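Local coordinates for periplasmic binding protein/LacI transcriptional regulator (Burkholderia multivorans, PDB 4YLE) that probably binds a sugar or related small molecule in the periplasm and delivers it to an ABC transporter as its solute-binding protein, at residues Lys111-Asp115 against Ala116-Val120; Asp155-Ala158 against Lys159-Ala163; Tyr256-Ile259 against Asn260-Pro264. One frame throughout, in Å; residues are numbered along the deposited sequence.

Contact 1 (Lys111-Asp115 against Ala116-Val120)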
# COMPACT_ATOMS: atom_id res chain seq x y z
N LYS A 111 7.73 -1.07 -19.18
CA LYS A 111 7.72 -1.10 -20.65
C LYS A 111 8.85 -2.00 -21.18
O LYS A 111 8.62 -2.85 -22.04
CB LYS A 111 7.86 0.31 -21.22
N LYS A 112 10.04 -1.81 -20.63
CA LYS A 112 11.22 -2.62 -20.96
C LYS A 112 10.92 -4.10 -20.82
O LYS A 112 11.19 -4.90 -21.71
CB LYS A 112 12.38 -2.21 -20.04
CG LYS A 112 13.75 -2.85 -20.30
CD LYS A 112 14.82 -2.12 -19.45
CE LYS A 112 15.86 -3.07 -18.85
NZ LYS A 112 16.68 -3.75 -19.90
N ALA A 113 10.32 -4.46 -19.69
CA ALA A 113 9.95 -5.84 -19.42
C ALA A 113 8.93 -6.35 -20.42
O ALA A 113 9.06 -7.46 -20.93
CB ALA A 113 9.38 -5.96 -17.98
N VAL A 114 7.92 -5.55 -20.72
CA VAL A 114 6.84 -6.02 -21.59
C VAL A 114 7.37 -6.20 -23.00
O VAL A 114 7.07 -7.20 -23.66
CB VAL A 114 5.64 -5.06 -21.55
CG1 VAL A 114 4.69 -5.30 -22.73
CG2 VAL A 114 4.88 -5.27 -20.24
N ASP A 115 8.20 -5.25 -23.45
CA ASP A 115 8.80 -5.34 -24.77
C ASP A 115 9.73 -6.57 -24.89
O ASP A 115 10.00 -7.03 -26.00
CB ASP A 115 9.57 -4.05 -25.08
CG ASP A 115 8.65 -2.85 -25.36
OD1 ASP A 115 7.46 -3.06 -25.65
OD2 ASP A 115 9.14 -1.70 -25.32
N ALA A 116 10.19 -7.09 -23.75
CA ALA A 116 11.06 -8.27 -23.74
C ALA A 116 10.26 -9.56 -23.58
O ALA A 116 10.82 -10.64 -23.33
CB ALA A 116 12.09 -8.16 -22.64
N GLY A 117 8.93 -9.45 -23.70
CA GLY A 117 8.08 -10.62 -23.74
C GLY A 117 7.67 -11.13 -22.37
O GLY A 117 7.11 -12.22 -22.25
N ILE A 118 7.94 -10.35 -21.32
CA ILE A 118 7.55 -10.72 -19.97
C ILE A 118 6.14 -10.23 -19.69
O ILE A 118 5.78 -9.12 -20.08
CB ILE A 118 8.55 -10.14 -18.93
CG1 ILE A 118 9.97 -10.65 -19.23
CG2 ILE A 118 8.14 -10.48 -17.51
CD1 ILE A 118 11.05 -10.06 -18.35
N ILE A 119 5.34 -11.04 -19.01
CA ILE A 119 4.02 -10.62 -18.59
C ILE A 119 4.21 -9.83 -17.29
O ILE A 119 4.86 -10.31 -16.38
CB ILE A 119 3.06 -11.85 -18.39
CG1 ILE A 119 2.83 -12.55 -19.74
CG2 ILE A 119 1.70 -11.44 -17.76
CD1 ILE A 119 2.17 -11.67 -20.80
N VAL A 120 3.67 -8.62 -17.24
CA VAL A 120 3.70 -7.83 -16.01
C VAL A 120 2.31 -7.60 -15.48
O VAL A 120 1.43 -7.20 -16.22
CB VAL A 120 4.37 -6.47 -16.25
CG1 VAL A 120 4.42 -5.66 -14.96
CG2 VAL A 120 5.77 -6.67 -16.87
O HOH W 1 4.89 -8.73 -22.74

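Contact 2 (Asp155-Ala158 against Lys159-Ala163)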
# COMPACT_ATOMS: atom_id res chain seq x y z
N ASP A 155 -14.95 6.68 8.38
CA ASP A 155 -16.33 6.65 8.89
C ASP A 155 -16.41 6.17 10.33
O ASP A 155 -17.21 6.69 11.10
CB ASP A 155 -17.22 5.74 8.02
CG ASP A 155 -17.62 6.38 6.70
OD1 ASP A 155 -17.48 7.62 6.55
OD2 ASP A 155 -18.09 5.64 5.81
N TYR A 156 -15.65 5.15 10.67
CA TYR A 156 -15.65 4.66 12.04
C TYR A 156 -15.16 5.75 13.00
O TYR A 156 -15.78 6.01 14.04
CB TYR A 156 -14.79 3.41 12.17
CG TYR A 156 -14.96 2.71 13.49
CD1 TYR A 156 -16.12 1.98 13.78
CD2 TYR A 156 -13.99 2.79 14.46
CE1 TYR A 156 -16.28 1.34 15.01
CE2 TYR A 156 -14.14 2.16 15.68
CZ TYR A 156 -15.27 1.44 15.95
OH TYR A 156 -15.42 0.82 17.18
N LEU A 157 -14.06 6.40 12.65
CA LEU A 157 -13.57 7.54 13.42
C LEU A 157 -14.61 8.63 13.55
O LEU A 157 -14.79 9.19 14.64
CB LEU A 157 -12.32 8.11 12.76
CG LEU A 157 -11.75 9.39 13.38
CD1 LEU A 157 -11.30 9.21 14.84
CD2 LEU A 157 -10.57 9.85 12.51
N ALA A 158 -15.30 8.95 12.47
CA ALA A 158 -16.29 10.04 12.51
C ALA A 158 -17.34 9.81 13.57
O ALA A 158 -17.81 10.76 14.19
CB ALA A 158 -16.95 10.19 11.15
N LYS A 159 -17.70 8.55 13.82
CA LYS A 159 -18.72 8.24 14.82
C LYS A 159 -18.27 8.68 16.21
O LYS A 159 -19.10 8.96 17.09
CB LYS A 159 -19.03 6.74 14.84
CG LYS A 159 -19.34 6.10 13.51
CD LYS A 159 -20.29 6.92 12.66
CE LYS A 159 -20.31 6.42 11.22
NZ LYS A 159 -20.17 7.54 10.24
N LYS A 160 -16.95 8.74 16.40
CA LYS A 160 -16.35 9.01 17.71
C LYS A 160 -16.06 10.48 17.91
O LYS A 160 -15.84 10.94 19.04
CB LYS A 160 -15.08 8.17 17.89
CG LYS A 160 -15.36 6.69 18.04
CD LYS A 160 -14.57 6.07 19.17
CE LYS A 160 -15.23 4.80 19.70
NZ LYS A 160 -14.44 4.25 20.83
N LEU A 161 -16.07 11.22 16.81
CA LEU A 161 -15.80 12.65 16.80
C LEU A 161 -17.09 13.40 16.71
O LEU A 161 -18.17 12.82 16.80
CB LEU A 161 -14.90 13.04 15.63
CG LEU A 161 -13.49 12.46 15.64
CD1 LEU A 161 -12.64 12.91 14.45
CD2 LEU A 161 -12.78 12.81 16.92
N LYS A 162 -16.97 14.71 16.56
CA LYS A 162 -18.13 15.55 16.36
C LYS A 162 -17.82 16.63 15.34
O LYS A 162 -16.66 16.93 15.06
CB LYS A 162 -18.59 16.18 17.68
CG LYS A 162 -17.55 17.02 18.37
CD LYS A 162 -18.04 17.51 19.75
CE LYS A 162 -17.04 18.45 20.38
NZ LYS A 162 -15.67 17.87 20.43
N ALA A 163 -18.89 17.19 14.79
CA ALA A 163 -18.80 18.29 13.86
C ALA A 163 -17.89 19.39 14.38
O ALA A 163 -17.95 19.75 15.57
CB ALA A 163 -20.19 18.84 13.57

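Contact 3 (Tyr256-Ile259 against Asn260-Pro264)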
# COMPACT_ATOMS: atom_id res chain seq x y z
N TYR A 256 -4.03 1.85 8.57
CA TYR A 256 -4.39 1.06 7.39
C TYR A 256 -3.32 -0.00 7.23
O TYR A 256 -2.14 0.35 7.16
CB TYR A 256 -4.45 1.97 6.16
CG TYR A 256 -5.28 1.52 4.99
CD1 TYR A 256 -6.57 1.96 4.86
CD2 TYR A 256 -4.74 0.73 3.98
CE1 TYR A 256 -7.33 1.62 3.77
CE2 TYR A 256 -5.53 0.40 2.86
CZ TYR A 256 -6.82 0.85 2.81
OH TYR A 256 -7.55 0.51 1.70
N ASP A 257 -3.72 -1.27 7.13
CA ASP A 257 -2.90 -2.47 6.78
C ASP A 257 -3.19 -3.65 7.70
O ASP A 257 -2.99 -4.81 7.30
CB ASP A 257 -1.36 -2.25 6.84
CG ASP A 257 -0.83 -1.43 5.65
OD1 ASP A 257 -1.57 -1.26 4.67
OD2 ASP A 257 0.32 -0.95 5.73
N ASN A 258 -3.60 -3.37 8.93
CA ASN A 258 -3.77 -4.41 9.94
C ASN A 258 -2.52 -5.26 10.17
O ASN A 258 -2.58 -6.51 10.21
CB ASN A 258 -4.96 -5.28 9.57
CG ASN A 258 -5.46 -6.11 10.72
OD1 ASN A 258 -5.30 -5.77 11.89
ND2 ASN A 258 -6.06 -7.25 10.38
N ILE A 259 -1.36 -4.62 10.36
CA ILE A 259 -0.16 -5.38 10.71
C ILE A 259 -0.20 -5.86 12.15
O ILE A 259 -0.87 -5.28 12.99
CB ILE A 259 1.14 -4.56 10.48
CG1 ILE A 259 1.20 -3.37 11.44
CG2 ILE A 259 1.22 -4.16 9.00
CD1 ILE A 259 2.44 -2.51 11.32
N ASN A 260 0.52 -6.94 12.44
CA ASN A 260 0.51 -7.49 13.79
C ASN A 260 0.87 -6.45 14.83
O ASN A 260 0.30 -6.45 15.91
CB ASN A 260 1.47 -8.66 13.92
CG ASN A 260 0.97 -9.86 13.20
OD1 ASN A 260 -0.19 -10.23 13.36
ND2 ASN A 260 1.82 -10.47 12.35
N ALA A 261 1.81 -5.57 14.51
CA ALA A 261 2.27 -4.60 15.50
C ALA A 261 1.11 -3.72 15.96
O ALA A 261 1.13 -3.18 17.06
CB ALA A 261 3.41 -3.75 14.95
N ILE A 262 0.07 -3.59 15.14
CA ILE A 262 -1.03 -2.69 15.47
C ILE A 262 -2.06 -3.36 16.39
O ILE A 262 -2.89 -2.70 17.00
CB ILE A 262 -1.73 -2.16 14.18
CG1 ILE A 262 -2.16 -0.71 14.36
CG2 ILE A 262 -2.92 -3.01 13.77
CD1 ILE A 262 -0.99 0.28 14.30
N LYS A 263 -2.00 -4.68 16.50
CA LYS A 263 -3.03 -5.38 17.27
C LYS A 263 -3.03 -5.09 18.76
O LYS A 263 -4.10 -4.86 19.33
CB LYS A 263 -2.90 -6.87 17.00
CG LYS A 263 -3.30 -7.17 15.57
CD LYS A 263 -3.06 -8.61 15.17
CE LYS A 263 -3.18 -8.75 13.66
NZ LYS A 263 -3.14 -10.17 13.29
N PRO A 264 -1.86 -5.05 19.42
CA PRO A 264 -1.91 -4.67 20.83
C PRO A 264 -2.44 -3.25 21.01
O PRO A 264 -3.04 -2.92 22.03
CB PRO A 264 -0.45 -4.77 21.28
CG PRO A 264 0.22 -5.59 20.25
CD PRO A 264 -0.48 -5.33 18.97

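Contact 1 (Lys111-Asp115 against Ala116-Val120)
I118 closes a Schellman motif over A113: its amide reaches back to A113 O (I118 N to A113 O 3.1 Å, N-H...O 154°) and ends helix 107-115. The companion bond runs from G117 N to V114 O at 2.9 Å, with the donor standing above the carbonyl plane. G117 is the C-prime residue, and its positive phi of 86° turns the chain out of the helix. Followed outward, the I118 side chain stays with one oxygen: CB lies 3.4 Å from A113 O, CG1 3.7 Å and CD1 4.2 Å; the side chain as a whole also packs on I89 and I96. CG1 sits beside the backbone N, anti to the carbonyl carbon (chi1 -59°), which keeps the branch alongside that carbonyl. Further on, V120 turns back to the helix as strand 119-123 begins. Its CG2 rests against two side chains, 3.8 Å from A113 CB and the same from V114 CG2. The motif thus makes the turn from helix 107-115 into strand 119-123 of the beta-alpha-beta unit that starts with strand 95-98. A water bridges the turn, donating to V114 O and I118 O, each 2.8 Å from the water oxygen.

Contact 2 (Asp155-Ala158 against Lys159-Ala163)
D155 meets K159 one turn on, but through its backbone oxygen rather than its carboxylate. The K159 chain bends at chi2 (-45°) and folds back along the helix, so that its methylene CE comes 3.1 Å from D155 O. The charged groups stop short of a salt bridge, with D155 OD1 and K159 NZ 4.6 Å apart, and the carboxylate makes its salt bridge to R151 instead. K159 N gives D155 O only a weak bond and shares itself with the next carbonyl, that of Y156, again weakly. Y156 meets the second segment chiefly through Y156 O, 3.4 Å from K159 CB; its ring turns to L272 and T315. L157 O accepts K160 N at 2.8 Å, while L161 N adds a weak second donor to the same oxygen. A chi1 of 175° turns L157 CG away from its own N and along the helix to L161, and the two chains cross obliquely, L157 CG lying 3.8 Å from L161 CD1. Both leucines face A226 and Y252 of the parallel sheet. A158 finishes the walk: A158 O accepts L161 N at 3.2 Å, the donor well above the carbonyl plane, and the A158 methyl packs on M190 of helix 177-193. Bonds now run from residue i+3 to i, as is common where an alpha-helix tightens in its last turn; this is the carboxyl end of helix 146-160, laid on the sheet of the second lobe in a type I periplasmic binding protein fold.

Contact 3 (Tyr256-Ile259 against Asn260-Pro264)
The N258 carboxamide touches K263 and I262 through its oxygen, by van der Waals contact: N258 OD1 is 4.1 Å from both K263 CE and I262 CG2. The lysine chain crosses the amide at about a right angle, its CE over one face and beyond OD1, whereas I262 CG2 lies near the amide plane at the oxygen end; the other end of the group is held by D276 through ND2. The second amide, that of N260, accepts a hydrogen bond from the lysine ammonium: K263 NZ donates to N260 OD1 at 3.0 Å, close to the carbonyl direction (C=O...N 159°) and tilted only 19° from its plane. An extended K263 chain makes this span possible within one turn. I262 N bonds I259 O at 2.9 Å from above the carbonyl plane. I262 CG2 lies 3.2 Å from I259 O. I259 places CG1 between its N and carbonyl carbon, chi1 66°, a crowded position that sends the chain out to A261, CD1 to A261 CB 4.0 Å. Carboxylates accept from the backbone N-H groups of this bend: I259 N goes to D232, and N260 N to E45 on helix 45-60 of the other lobe. D257, just before it, hydrogen-bonds the unidentified ligand through OD2 and Q277 through OD1. Acidic groups thus bond both the bend and a ligand of unknown identity, and the reach of E45 across from the other lobe is consistent with a closed cleft.

In the fold
The three contacts follow one another along the chain without touching. Contact 1 belongs to the lobe built on the mixed sheet, and contacts 2 and 3 to the lobe built on the parallel one. Contacts 1 and 2 lie on opposite sides of the chain's centre, their own centres about 46 Å apart. Contact 3 is about 21 Å from contact 2 and 35 Å from contact 1, centre to centre. It reaches the cleft, where D257 bonds the unknown ligand and the side chain of I259 is about 6 Å from it. The other two are helix ends, centred about 23 and 24 Å from the chain's centre, against 14 Å for contact 3.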